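PDB 1N71: aac(6')-Ii from Enterococcus faecium, which probably transfers an acetyl group from acetyl-coenzyme A to the 6'-amino group of aminoglycoside antibiotics. Local coordinates for residues M1-F6 / I46-V51; L109-L114 / E141-F146. One frame throughout, in Å; residues are numbered along the deposited sequence.

Both contacts reach the same mixed beta sheet of the GNAT fold but lie on opposite sides of the centre of the chain, with their own centres 22 Å apart and their nearest atoms about 11 Å from each other. Contact 1 (1-6 with 46-51) forms the edge of the sheet at strand 2-5, whereas contact 2 (109-114 with 141-146) joins strand 106-112 to the loop that leads into helix 144-149, within the coenzyme A pocket. The cofactor touches contact 2 at both its thiol and its adenine. Contact 1 stands back from it: the side chain of Ala50 is about 9 Å from the coenzyme and about 7 Å from that of Val78, which binds it.

Contact 1 (M1-F6 / I46-V51); sequences MIISEF and IAVAAV
Ile3 and Val48 meet across the antiparallel pairing of strand 2-5 with strand 46-52, the edge of the GNAT sheet. Their side chains cross at about a right angle, with Ile3 CG2 3.6 Å from Val48 CG1. Val48 CG1 is anti to its backbone N (chi1 177°) and also reaches Ser4 O. The other branch of Ile3 turns towards Ala50, whose CB is met by two chain ends: Ile3 CD1 at 3.3 Å and, from the bent chain of Met1, CE at 3.2 Å, both tighter than usual carbon contacts. Tyr94 of helix 87-101 packs on Ile3 and Val48.

The ring of Phe6 lies obliquely to Ala47 CB and Ala49 CB, and its CD2 comes within 3.6 Å of the latter. Phe6 CB packs on Ala47 CB at 3.8 Å, and the ring also meets that of Phe59 with the planes about perpendicular. Reciprocal backbone hydrogen bonds link Ile2 with Val51 and Ser4 with Ala49. Where the pairing ends, Ala47 O accepts two bonds: Phe6 N donates at 2.7 Å, tilted 31° from the carbonyl plane, and a water 2.9 Å from Ala47 O also donates to Phe6 O.

Contact 2 (L109-L114 / E141-F146); sequences LGTDDL and EHPYEF. With COA (coenzyme A), chain E.
Within the coenzyme A pocket of this GNAT enzyme, Thr111 on strand 106-112 meets His142 in the loop leading into helix 144-149. Thr111 OG1 and His142 NE2 share a hydrogen bond of 3.1 Å in which the proton could sit on either atom. The two side chains run past one another in opposite senses, and the hydroxyl approaches the imidazole obliquely. Thr111 OG1 is anti to its backbone N (chi1 -179°), which brings it close to both the histidine and the cofactor: coenzyme A S1P lies 3.6 Å from this oxygen.

The methyl of Thr111 lies at the edge of the imidazole, in its plane, and also packs against Tyr144, with CG2 4.1 Å from Tyr144 CB. Pro143 CD lies over one face of the imidazole, displaced from the ring centre toward its perimeter, while Pro143 CG approaches Thr111 OG1. The backbone N of His142 is held by Asn138 OD1. Asp113 CB is 4.0 Å from His142 CE1; the carboxylate of Asp113 is itself engaged by Gly117 N, Thr118 and Ser121.

Further along the cofactor, the loop and helix take over. Coenzyme A N6A donates a nearly straight hydrogen bond to Glu141 O, 2.7 Å long with an angle of 163° at the hydrogen. Glu145 OE1 comes within 3.6 Å of C2A of the same adenine and is bonded to Asn138. Coenzyme A CCP sits over the centre of one face of the Phe146 ring, 3.7 Å above its plane. The strand thus touches the thiol end of the cofactor and the loop and helix flank its pantetheine and adenine, an arrangement characteristic of the cofactor cleft of the GNAT fold.

Contact 1 (M1-F6 / I46-V51)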
ATOM      1  N   MET A   1      -5.287 -27.074 -18.954  1.00 43.93           N
ATOM      2  CA  MET A   1      -5.869 -26.807 -17.607  1.00 44.19           C
ATOM      3  C   MET A   1      -6.740 -25.555 -17.641  1.00 42.76           C
ATOM      4  O   MET A   1      -6.692 -24.791 -18.605  1.00 42.13           O
ATOM      5  CB  MET A   1      -4.746 -26.671 -16.576  1.00 47.21           C
ATOM      6  CG  MET A   1      -3.671 -25.674 -16.947  1.00 50.42           C
ATOM      7  SD  MET A   1      -4.171 -23.996 -16.597  1.00 55.08           S
ATOM      8  CE  MET A   1      -3.456 -23.790 -15.006  1.00 53.94           C
ATOM      9  N   ILE A   2      -7.531 -25.337 -16.595  1.00 40.57           N
ATOM     10  CA  ILE A   2      -8.423 -24.185 -16.580  1.00 39.58           C
ATOM     11  C   ILE A   2      -8.231 -23.155 -15.470  1.00 37.38           C
ATOM     12  O   ILE A   2      -7.816 -23.476 -14.356  1.00 35.38           O
ATOM     13  CB  ILE A   2      -9.900 -24.636 -16.547  1.00 40.92           C
ATOM     14  CG1 ILE A   2     -10.224 -25.275 -15.199  1.00 41.91           C
ATOM     15  CG2 ILE A   2     -10.160 -25.640 -17.666  1.00 41.39           C
ATOM     16  CD1 ILE A   2     -11.693 -25.620 -15.030  1.00 44.47           C
ATOM     17  N   ILE A   3      -8.554 -21.908 -15.805  1.00 35.00           N
ATOM     18  CA  ILE A   3      -8.463 -20.788 -14.878  1.00 33.84           C
ATOM     19  C   ILE A   3      -9.889 -20.403 -14.493  1.00 33.29           C
ATOM     20  O   ILE A   3     -10.693 -20.052 -15.359  1.00 31.73           O
ATOM     21  CB  ILE A   3      -7.804 -19.564 -15.543  1.00 33.58           C
ATOM     22  CG1 ILE A   3      -6.431 -19.942 -16.098  1.00 35.52           C
ATOM     23  CG2 ILE A   3      -7.691 -18.427 -14.543  1.00 34.47           C
ATOM     24  CD1 ILE A   3      -5.440 -20.373 -15.057  1.00 33.88           C
ATOM     25  N   SER A   4     -10.211 -20.471 -13.206  1.00 30.86           N
ATOM     26  CA  SER A   4     -11.553 -20.121 -12.759  1.00 30.53           C
ATOM     27  C   SER A   4     -11.529 -19.579 -11.337  1.00 29.40           C
ATOM     28  O   SER A   4     -10.484 -19.566 -10.688  1.00 28.33           O
ATOM     29  CB  SER A   4     -12.461 -21.350 -12.811  1.00 30.50           C
ATOM     30  OG  SER A   4     -12.056 -22.311 -11.849  1.00 33.09           O
ATOM     31  N   GLU A   5     -12.684 -19.128 -10.855  1.00 29.51           N
ATOM     32  CA  GLU A   5     -12.770 -18.601  -9.501  1.00 30.99           C
ATOM     33  C   GLU A   5     -12.459 -19.735  -8.537  1.00 31.19           C
ATOM     34  O   GLU A   5     -12.919 -20.863  -8.717  1.00 29.45           O
ATOM     35  CB  GLU A   5     -14.166 -18.033  -9.217  1.00 32.97           C
ATOM     36  CG  GLU A   5     -14.595 -16.942 -10.190  1.00 35.14           C
ATOM     37  CD  GLU A   5     -15.868 -16.229  -9.764  1.00 36.90           C
ATOM     38  OE1 GLU A   5     -16.795 -16.898  -9.254  1.00 36.65           O
ATOM     39  OE2 GLU A   5     -15.945 -14.997  -9.956  1.00 36.00           O
ATOM     40  N   PHE A   6     -11.664 -19.428  -7.522  1.00 31.62           N
ATOM     41  CA  PHE A   6     -11.259 -20.404  -6.519  1.00 32.23           C
ATOM     42  C   PHE A   6     -12.437 -20.830  -5.639  1.00 33.27           C
ATOM     43  O   PHE A   6     -13.181 -19.990  -5.142  1.00 33.48           O
ATOM     44  CB  PHE A   6     -10.144 -19.793  -5.662  1.00 30.41           C
ATOM     45  CG  PHE A   6      -9.551 -20.737  -4.661  1.00 30.34           C
ATOM     46  CD1 PHE A   6     -10.237 -21.062  -3.496  1.00 30.53           C
ATOM     47  CD2 PHE A   6      -8.298 -21.299  -4.882  1.00 28.80           C
ATOM     48  CE1 PHE A   6      -9.680 -21.934  -2.562  1.00 29.74           C
ATOM     49  CE2 PHE A   6      -7.733 -22.170  -3.959  1.00 28.66           C
ATOM     50  CZ  PHE A   6      -8.426 -22.488  -2.794  1.00 28.68           C
ATOM     51  N   ILE A  46     -11.002 -11.174  -4.303  1.00 21.00           N
ATOM     52  CA  ILE A  46     -11.182 -12.013  -5.470  1.00 20.56           C
ATOM     53  C   ILE A  46     -10.110 -13.090  -5.342  1.00 21.53           C
ATOM     54  O   ILE A  46      -8.975 -12.802  -4.940  1.00 19.62           O
ATOM     55  CB  ILE A  46     -11.004 -11.196  -6.766  1.00 19.89           C
ATOM     56  CG1 ILE A  46     -12.168 -10.209  -6.900  1.00 20.44           C
ATOM     57  CG2 ILE A  46     -10.945 -12.115  -7.974  1.00 17.44           C
ATOM     58  CD1 ILE A  46     -11.985  -9.174  -7.988  1.00 20.39           C
ATOM     59  N   ALA A  47     -10.488 -14.327  -5.645  1.00 19.88           N
ATOM     60  CA  ALA A  47      -9.585 -15.467  -5.565  1.00 21.14           C
ATOM     61  C   ALA A  47      -9.756 -16.328  -6.814  1.00 22.24           C
ATOM     62  O   ALA A  47     -10.802 -16.948  -7.016  1.00 20.20           O
ATOM     63  CB  ALA A  47      -9.891 -16.283  -4.322  1.00 20.15           C
ATOM     64  N   VAL A  48      -8.721 -16.355  -7.646  1.00 20.70           N
ATOM     65  CA  VAL A  48      -8.750 -17.115  -8.889  1.00 20.69           C
ATOM     66  C   VAL A  48      -7.683 -18.199  -8.887  1.00 21.23           C
ATOM     67  O   VAL A  48      -6.534 -17.953  -8.524  1.00 18.89           O
ATOM     68  CB  VAL A  48      -8.535 -16.178 -10.094  1.00 22.16           C
ATOM     69  CG1 VAL A  48      -8.500 -16.973 -11.390  1.00 21.34           C
ATOM     70  CG2 VAL A  48      -9.641 -15.135 -10.130  1.00 21.88           C
ATOM     71  N   ALA A  49      -8.063 -19.399  -9.308  1.00 20.87           N
ATOM     72  CA  ALA A  49      -7.123 -20.507  -9.331  1.00 22.83           C
ATOM     73  C   ALA A  49      -6.865 -21.070 -10.714  1.00 23.07           C
ATOM     74  O   ALA A  49      -7.675 -20.924 -11.635  1.00 23.99           O
ATOM     75  CB  ALA A  49      -7.611 -21.615  -8.416  1.00 23.79           C
ATOM     76  N   ALA A  50      -5.707 -21.703 -10.845  1.00 22.08           N
ATOM     77  CA  ALA A  50      -5.292 -22.343 -12.079  1.00 23.57           C
ATOM     78  C   ALA A  50      -5.172 -23.807 -11.683  1.00 25.53           C
ATOM     79  O   ALA A  50      -4.338 -24.158 -10.847  1.00 22.26           O
ATOM     80  CB  ALA A  50      -3.949 -21.804 -12.530  1.00 21.91           C
ATOM     81  N   VAL A  51      -6.019 -24.652 -12.260  1.00 27.84           N
ATOM     82  CA  VAL A  51      -5.998 -26.068 -11.927  1.00 30.97           C
ATOM     83  C   VAL A  51      -5.805 -26.972 -13.134  1.00 33.41           C
ATOM     84  O   VAL A  51      -6.476 -26.825 -14.155  1.00 32.62           O
ATOM     85  CB  VAL A  51      -7.298 -26.483 -11.208  1.00 30.98           C
ATOM     86  CG1 VAL A  51      -7.251 -27.964 -10.853  1.00 32.45           C
ATOM     87  CG2 VAL A  51      -7.479 -25.649  -9.953  1.00 31.50           C
TER
HETATM   88  O   HOH W   1     -13.332 -17.174  -5.696  1.00 31.69           O

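Contact 2 (L109-L114 / E141-F146)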
ATOM      1  N   LEU A 109       0.201  -3.068  -7.586  1.00 13.47           N
ATOM      2  CA  LEU A 109       0.929  -4.093  -6.860  1.00 13.26           C
ATOM      3  C   LEU A 109       2.297  -3.572  -6.465  1.00 15.34           C
ATOM      4  O   LEU A 109       2.770  -2.561  -6.989  1.00 12.45           O
ATOM      5  CB  LEU A 109       1.094  -5.330  -7.753  1.00 14.23           C
ATOM      6  CG  LEU A 109       1.838  -5.056  -9.069  1.00 16.34           C
ATOM      7  CD1 LEU A 109       3.345  -5.218  -8.864  1.00 15.88           C
ATOM      8  CD2 LEU A 109       1.353  -6.011 -10.148  1.00 16.39           C
ATOM      9  N   GLY A 110       2.916  -4.264  -5.519  1.00 15.37           N
ATOM     10  CA  GLY A 110       4.244  -3.898  -5.081  1.00 17.55           C
ATOM     11  C   GLY A 110       5.130  -5.114  -5.282  1.00 20.36           C
ATOM     12  O   GLY A 110       4.846  -6.187  -4.743  1.00 21.76           O
ATOM     13  N   THR A 111       6.178  -4.970  -6.086  1.00 20.01           N
ATOM     14  CA  THR A 111       7.106  -6.067  -6.323  1.00 21.47           C
ATOM     15  C   THR A 111       8.464  -5.604  -5.798  1.00 21.89           C
ATOM     16  O   THR A 111       9.048  -4.650  -6.304  1.00 21.68           O
ATOM     17  CB  THR A 111       7.185  -6.435  -7.831  1.00 22.35           C
ATOM     18  OG1 THR A 111       8.091  -7.531  -8.010  1.00 22.86           O
ATOM     19  CG2 THR A 111       7.652  -5.252  -8.665  1.00 21.04           C
ATOM     20  N   ASP A 112       8.954  -6.280  -4.766  1.00 21.25           N
ATOM     21  CA  ASP A 112      10.215  -5.901  -4.147  1.00 22.16           C
ATOM     22  C   ASP A 112      11.454  -6.380  -4.893  1.00 20.79           C
ATOM     23  O   ASP A 112      11.398  -7.321  -5.677  1.00 22.30           O
ATOM     24  CB  ASP A 112      10.245  -6.408  -2.702  1.00 22.80           C
ATOM     25  CG  ASP A 112       9.019  -5.975  -1.908  1.00 27.57           C
ATOM     26  OD1 ASP A 112       7.929  -6.564  -2.110  1.00 29.39           O
ATOM     27  OD2 ASP A 112       9.140  -5.038  -1.090  1.00 25.33           O
ATOM     28  N   ASP A 113      12.569  -5.697  -4.656  1.00 20.20           N
ATOM     29  CA  ASP A 113      13.844  -6.044  -5.270  1.00 19.44           C
ATOM     30  C   ASP A 113      14.820  -6.171  -4.103  1.00 19.88           C
ATOM     31  O   ASP A 113      15.428  -5.190  -3.681  1.00 16.54           O
ATOM     32  CB  ASP A 113      14.304  -4.941  -6.229  1.00 19.95           C
ATOM     33  CG  ASP A 113      15.562  -5.322  -6.997  1.00 20.40           C
ATOM     34  OD1 ASP A 113      16.125  -6.405  -6.722  1.00 22.69           O
ATOM     35  OD2 ASP A 113      15.990  -4.544  -7.873  1.00 19.79           O
ATOM     36  N   LEU A 114      14.949  -7.387  -3.580  1.00 21.24           N
ATOM     37  CA  LEU A 114      15.819  -7.654  -2.436  1.00 23.85           C
ATOM     38  C   LEU A 114      17.228  -8.116  -2.793  1.00 24.60           C
ATOM     39  O   LEU A 114      18.137  -8.010  -1.972  1.00 24.60           O
ATOM     40  CB  LEU A 114      15.185  -8.717  -1.535  1.00 25.45           C
ATOM     41  CG  LEU A 114      13.686  -8.609  -1.253  1.00 27.28           C
ATOM     42  CD1 LEU A 114      13.254  -9.813  -0.423  1.00 28.21           C
ATOM     43  CD2 LEU A 114      13.379  -7.305  -0.529  1.00 26.11           C
ATOM     44  N   GLU A 141      16.121 -11.340 -14.431  1.00 20.32           N
ATOM     45  CA  GLU A 141      14.776 -11.834 -14.680  1.00 21.51           C
ATOM     46  C   GLU A 141      13.826 -11.485 -13.538  1.00 20.38           C
ATOM     47  O   GLU A 141      13.132 -12.351 -13.006  1.00 19.93           O
ATOM     48  CB  GLU A 141      14.786 -13.350 -14.896  1.00 24.98           C
ATOM     49  CG  GLU A 141      15.223 -13.769 -16.287  1.00 31.40           C
ATOM     50  CD  GLU A 141      14.684 -15.139 -16.663  1.00 36.19           C
ATOM     51  OE1 GLU A 141      15.060 -16.130 -16.003  1.00 36.33           O
ATOM     52  OE2 GLU A 141      13.873 -15.221 -17.613  1.00 38.50           O
ATOM     53  N   HIS A 142      13.809 -10.212 -13.158  1.00 19.50           N
ATOM     54  CA  HIS A 142      12.928  -9.750 -12.099  1.00 18.63           C
ATOM     55  C   HIS A 142      11.511  -9.742 -12.671  1.00 17.90           C
ATOM     56  O   HIS A 142      11.298  -9.341 -13.817  1.00 17.42           O
ATOM     57  CB  HIS A 142      13.310  -8.340 -11.662  1.00 18.08           C
ATOM     58  CG  HIS A 142      12.520  -7.848 -10.495  1.00 17.26           C
ATOM     59  ND1 HIS A 142      12.973  -7.942  -9.197  1.00 18.45           N
ATOM     60  CD2 HIS A 142      11.278  -7.316 -10.424  1.00 14.69           C
ATOM     61  CE1 HIS A 142      12.042  -7.490  -8.376  1.00 13.88           C
ATOM     62  NE2 HIS A 142      11.004  -7.105  -9.096  1.00 18.35           N
ATOM     63  N   PRO A 143      10.522 -10.170 -11.875  1.00 17.07           N
ATOM     64  CA  PRO A 143       9.136 -10.204 -12.355  1.00 17.15           C
ATOM     65  C   PRO A 143       8.456  -8.885 -12.712  1.00 16.32           C
ATOM     66  O   PRO A 143       7.339  -8.900 -13.226  1.00 13.60           O
ATOM     67  CB  PRO A 143       8.408 -10.948 -11.240  1.00 17.15           C
ATOM     68  CG  PRO A 143       9.160 -10.526 -10.018  1.00 17.16           C
ATOM     69  CD  PRO A 143      10.604 -10.622 -10.476  1.00 16.54           C
ATOM     70  N   TYR A 144       9.099  -7.746 -12.458  1.00 15.30           N
ATOM     71  CA  TYR A 144       8.450  -6.487 -12.806  1.00 15.74           C
ATOM     72  C   TYR A 144       8.175  -6.468 -14.305  1.00 16.55           C
ATOM     73  O   TYR A 144       7.151  -5.951 -14.750  1.00 15.64           O
ATOM     74  CB  TYR A 144       9.312  -5.266 -12.431  1.00 16.15           C
ATOM     75  CG  TYR A 144      10.360  -4.881 -13.462  1.00 14.99           C
ATOM     76  CD1 TYR A 144      11.633  -5.449 -13.439  1.00 15.93           C
ATOM     77  CD2 TYR A 144      10.070  -3.955 -14.466  1.00 18.21           C
ATOM     78  CE1 TYR A 144      12.596  -5.104 -14.392  1.00 15.65           C
ATOM     79  CE2 TYR A 144      11.026  -3.605 -15.426  1.00 18.20           C
ATOM     80  CZ  TYR A 144      12.288  -4.187 -15.381  1.00 17.66           C
ATOM     81  OH  TYR A 144      13.235  -3.856 -16.329  1.00 18.72           O
ATOM     82  N   GLU A 145       9.101  -7.035 -15.073  1.00 15.25           N
ATOM     83  CA  GLU A 145       8.979  -7.083 -16.523  1.00 17.35           C
ATOM     84  C   GLU A 145       7.795  -7.944 -16.950  1.00 17.18           C
ATOM     85  O   GLU A 145       7.208  -7.725 -18.012  1.00 17.12           O
ATOM     86  CB  GLU A 145      10.280  -7.616 -17.125  1.00 19.82           C
ATOM     87  CG  GLU A 145      10.325  -7.603 -18.641  1.00 23.41           C
ATOM     88  CD  GLU A 145      11.753  -7.586 -19.165  1.00 26.37           C
ATOM     89  OE1 GLU A 145      12.609  -8.285 -18.585  1.00 22.96           O
ATOM     90  OE2 GLU A 145      12.019  -6.874 -20.156  1.00 31.22           O
ATOM     91  N   PHE A 146       7.454  -8.927 -16.124  1.00 16.28           N
ATOM     92  CA  PHE A 146       6.310  -9.785 -16.405  1.00 16.17           C
ATOM     93  C   PHE A 146       5.069  -8.895 -16.413  1.00 17.65           C
ATOM     94  O   PHE A 146       4.235  -8.964 -17.318  1.00 15.90           O
ATOM     95  CB  PHE A 146       6.173 -10.855 -15.317  1.00 14.70           C
ATOM     96  CG  PHE A 146       4.801 -11.476 -15.239  1.00 14.37           C
ATOM     97  CD1 PHE A 146       4.353 -12.347 -16.234  1.00 14.58           C
ATOM     98  CD2 PHE A 146       3.953 -11.177 -14.178  1.00 12.66           C
ATOM     99  CE1 PHE A 146       3.076 -12.910 -16.168  1.00 14.91           C
ATOM    100  CE2 PHE A 146       2.676 -11.731 -14.098  1.00 15.93           C
ATOM    101  CZ  PHE A 146       2.235 -12.601 -15.096  1.00 15.06           C
TER
HETATM  102  N1A COA E 601      11.289 -11.636 -15.888  1.00 22.22           N
HETATM  103  C2A COA E 601      11.039 -11.202 -17.137  1.00 23.18           C
HETATM  104  N3A COA E 601      10.031 -11.574 -17.958  1.00 25.36           N
HETATM  105  C4A COA E 601       9.211 -12.501 -17.354  1.00 23.90           C
HETATM  106  C5A COA E 601       9.344 -13.035 -16.093  1.00 22.48           C
HETATM  107  C6A COA E 601      10.450 -12.560 -15.317  1.00 21.61           C
HETATM  108  N6A COA E 601      10.694 -12.993 -14.083  1.00 20.17           N
HETATM  109  N7A COA E 601       8.328 -13.941 -15.830  1.00 22.07           N
HETATM  110  C8A COA E 601       7.627 -13.943 -16.926  1.00 22.87           C
HETATM  111  N9A COA E 601       8.102 -13.096 -17.899  1.00 23.99           N
HETATM  112  C1B COA E 601       7.567 -12.855 -19.247  1.00 27.22           C
HETATM  113  C2B COA E 601       7.663 -14.079 -20.162  1.00 30.79           C
HETATM  114  O2B COA E 601       8.943 -14.089 -20.805  1.00 33.27           O
HETATM  115  C3B COA E 601       6.576 -13.886 -21.214  1.00 31.37           C
HETATM  116  O3B COA E 601       7.047 -12.923 -22.171  1.00 37.22           O
HETATM  117  P3B COA E 601       7.015 -13.233 -23.754  1.00 41.10           P
HETATM  118  O7A COA E 601       7.831 -14.463 -23.901  1.00 41.19           O
HETATM  119  O8A COA E 601       7.617 -12.020 -24.359  1.00 41.46           O
HETATM  120  O9A COA E 601       5.575 -13.413 -24.060  1.00 40.65           O
HETATM  121  C4B COA E 601       5.469 -13.223 -20.381  1.00 27.66           C
HETATM  122  O4B COA E 601       6.166 -12.603 -19.293  1.00 26.14           O
HETATM  123  C5B COA E 601       4.374 -14.176 -19.882  1.00 24.67           C
HETATM  124  O5B COA E 601       4.897 -15.058 -18.881  1.00 22.37           O
HETATM  125  P1A COA E 601       4.012 -16.240 -18.230  1.00 20.76           P
HETATM  126  O1A COA E 601       4.454 -17.529 -18.807  1.00 19.09           O
HETATM  127  O2A COA E 601       2.584 -15.857 -18.278  1.00 18.67           O
HETATM  128  O3A COA E 601       4.503 -16.158 -16.704  1.00 20.29           O
HETATM  129  P2A COA E 601       4.479 -17.319 -15.591  1.00 20.14           P
HETATM  130  O4A COA E 601       5.831 -17.908 -15.493  1.00 20.91           O
HETATM  131  O5A COA E 601       3.307 -18.196 -15.791  1.00 22.80           O
HETATM  132  O6A COA E 601       4.217 -16.454 -14.263  1.00 20.77           O
HETATM  133  CBP COA E 601       5.320 -15.186 -12.504  1.00 23.72           C
HETATM  134  CCP COA E 601       4.995 -15.278 -13.988  1.00 20.81           C
HETATM  135  CDP COA E 601       6.232 -13.970 -12.289  1.00 22.95           C
HETATM  136  CEP COA E 601       3.994 -14.999 -11.709  1.00 23.07           C
HETATM  137  CAP COA E 601       6.052 -16.529 -12.072  1.00 28.17           C
HETATM  138  OAP COA E 601       7.297 -16.702 -12.758  1.00 29.71           O
HETATM  139  C9P COA E 601       6.203 -16.672 -10.547  1.00 33.66           C
HETATM  140  O9P COA E 601       5.435 -17.408  -9.912  1.00 36.32           O
HETATM  141  N8P COA E 601       7.189 -15.966  -9.979  1.00 37.40           N
HETATM  142  C7P COA E 601       7.507 -15.952  -8.556  1.00 43.94           C
HETATM  143  C6P COA E 601       6.528 -15.113  -7.738  1.00 48.06           C
HETATM  144  C5P COA E 601       6.805 -13.622  -7.803  1.00 51.23           C
HETATM  145  O5P COA E 601       7.938 -13.182  -7.574  1.00 52.95           O
HETATM  146  N4P COA E 601       5.759 -12.843  -8.114  1.00 53.72           N
HETATM  147  C3P COA E 601       5.796 -11.380  -8.228  1.00 54.10           C
HETATM  148  C2P COA E 601       4.744 -10.711  -7.358  1.00 54.80           C
HETATM  149  S1P COA E 601       5.378  -9.303  -6.430  1.00 56.20           S